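Local coordinates for iron uptake protein A2 (PDB 2VOZ) that binds ferric iron in the periplasm of a cyanobacterium, probably as a substrate-binding subunit of an ABC transporter that imports Fe(3+), at residues I209-A213 against V241-V245. Numbering follows the deposited sequence.
Sequences IRAIA and VVEKV
Branched side chains from two sides can interlock around a single small residue, as happens where the last turn of helix 205-213 meets the end of helix 236-244 and the start of the strand that follows it. Residues 209-213 are helical throughout; 241-244 form the final turn of their helix, and Val-245 (phi/psi -131/138) turns into strand 245-248. The backbones come nearest at Ala-213 and Val-241, with CA atoms 5.6 Å apart, where the small alanine side chain permits a close approach. Val-241 (chi1 t) fills the space between helices with both methyls: CG1 lies 3.8 Å from Ile-209 CG2, while CG2 lies 4.3 Å from Ala-213 CB and 3.7 Å from NH1 of Arg-210. That arginine forms salt bridges to Asp-238 and to Glu-66 of the second subunit. Such helices flanking a central sheet, whose strand 124-136 supplies Tyr-134 against Ile-209, Ile-212 and Val-245, belong to the two-lobed periplasmic binding protein fold; Ile-209 also adjoins the iron-binding residue Tyr-226. Val-245, chi1 again t, is the second bump. Val-245 CG2 enters the hollow bounded by Ile-212 CG2 (3.8 Å), Ala-213 CB (4.2 Å) and the carbonyl O of Ile-209 (3.8 Å), and Val-245 CG1 stands 4.0 Å from Ile-209 CG2. Both isoleucines, as mt rotamers, turn CG2 to the valines. At the margin, Lys-244 lays CD 4.0 Å from Ala-213 O.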
loop_
_atom_site.group_PDB
_atom_site.type_symbol
_atom_site.label_atom_id
_atom_site.label_comp_id
_atom_site.label_asym_id
_atom_site.label_seq_id
_atom_site.Cartn_x
_atom_site.Cartn_y
_atom_site.Cartn_z
ATOM N N ILE B 209 -21.613 12.556 10.359
ATOM C CA ILE B 209 -22.057 11.426 11.212
ATOM C C ILE B 209 -21.349 11.564 12.566
ATOM O O ILE B 209 -21.987 11.454 13.627
ATOM C CB ILE B 209 -21.681 10.100 10.561
ATOM C CG1 ILE B 209 -22.327 10.007 9.164
ATOM C CG2 ILE B 209 -22.154 8.904 11.410
ATOM C CD1 ILE B 209 -21.912 8.729 8.391
ATOM N N ARG B 210 -20.047 11.845 12.526
ATOM C CA ARG B 210 -19.304 12.005 13.783
ATOM C C ARG B 210 -19.797 13.185 14.604
ATOM O O ARG B 210 -19.777 13.133 15.844
ATOM C CB ARG B 210 -17.820 12.136 13.523
ATOM C CG ARG B 210 -17.205 10.843 12.985
ATOM C CD ARG B 210 -15.666 11.035 12.982
ATOM N NE ARG B 210 -15.000 9.987 12.230
ATOM C CZ ARG B 210 -14.680 8.789 12.733
ATOM N NH1 ARG B 210 -14.982 8.482 14.007
ATOM N NH2 ARG B 210 -14.063 7.887 11.955
ATOM N N ALA B 211 -20.274 14.219 13.907
ATOM C CA ALA B 211 -20.744 15.447 14.590
ATOM C C ALA B 211 -21.992 15.133 15.426
ATOM O O ALA B 211 -22.198 15.742 16.477
ATOM C CB ALA B 211 -21.010 16.570 13.574
ATOM N N ILE B 212 -22.793 14.159 14.985
ATOM C CA ILE B 212 -23.971 13.744 15.774
ATOM C C ILE B 212 -23.451 13.122 17.049
ATOM O O ILE B 212 -23.939 13.445 18.130
ATOM C CB ILE B 212 -24.837 12.742 15.022
ATOM C CG1 ILE B 212 -25.378 13.394 13.735
ATOM C CG2 ILE B 212 -26.035 12.270 15.908
ATOM C CD1 ILE B 212 -26.175 12.377 12.843
ATOM N N ALA B 213 -22.479 12.212 16.914
ATOM C CA ALA B 213 -21.923 11.529 18.105
ATOM C C ALA B 213 -21.343 12.501 19.111
ATOM O O ALA B 213 -21.477 12.270 20.334
ATOM C CB ALA B 213 -20.877 10.459 17.705
ATOM N N VAL B 241 -19.241 5.620 17.518
ATOM C CA VAL B 241 -20.104 6.393 16.628
ATOM C C VAL B 241 -21.316 5.548 16.182
ATOM O O VAL B 241 -22.440 6.040 16.168
ATOM C CB VAL B 241 -19.334 6.881 15.390
ATOM C CG1 VAL B 241 -20.270 7.618 14.419
ATOM C CG2 VAL B 241 -18.146 7.784 15.803
ATOM N N VAL B 242 -21.068 4.286 15.812
ATOM C CA VAL B 242 -22.185 3.458 15.333
ATOM C C VAL B 242 -23.114 3.098 16.517
ATOM O O VAL B 242 -24.304 2.896 16.308
ATOM C CB VAL B 242 -21.749 2.254 14.497
ATOM C CG1 VAL B 242 -20.948 2.725 13.280
ATOM C CG2 VAL B 242 -20.948 1.268 15.331
ATOM N N GLU B 243 -22.597 3.140 17.742
ATOM C CA GLU B 243 -23.453 2.916 18.917
ATOM C C GLU B 243 -24.334 4.091 19.183
ATOM O O GLU B 243 -25.378 3.941 19.791
ATOM C CB GLU B 243 -22.613 2.614 20.155
ATOM C CG GLU B 243 -22.305 1.114 20.200
ATOM C CD GLU B 243 -20.988 0.784 20.869
ATOM O OE1 GLU B 243 -20.422 1.670 21.572
ATOM O OE2 GLU B 243 -20.515 -0.372 20.672
ATOM N N LYS B 244 -23.897 5.264 18.762
ATOM C CA LYS B 244 -24.563 6.519 19.116
ATOM C C LYS B 244 -25.463 7.064 18.023
ATOM O O LYS B 244 -26.335 7.896 18.277
ATOM C CB LYS B 244 -23.539 7.571 19.515
ATOM C CG LYS B 244 -22.960 7.290 20.902
ATOM C CD LYS B 244 -22.014 8.390 21.340
ATOM C CE LYS B 244 -21.545 8.127 22.772
ATOM N NZ LYS B 244 -22.687 8.386 23.697
ATOM N N VAL B 245 -25.241 6.583 16.811
ATOM C CA VAL B 245 -25.905 7.140 15.615
ATOM C C VAL B 245 -26.491 5.993 14.826
ATOM O O VAL B 245 -25.842 4.947 14.716
ATOM C CB VAL B 245 -24.856 7.902 14.743
ATOM C CG1 VAL B 245 -25.526 8.444 13.474
ATOM C CG2 VAL B 245 -24.176 9.031 15.552
#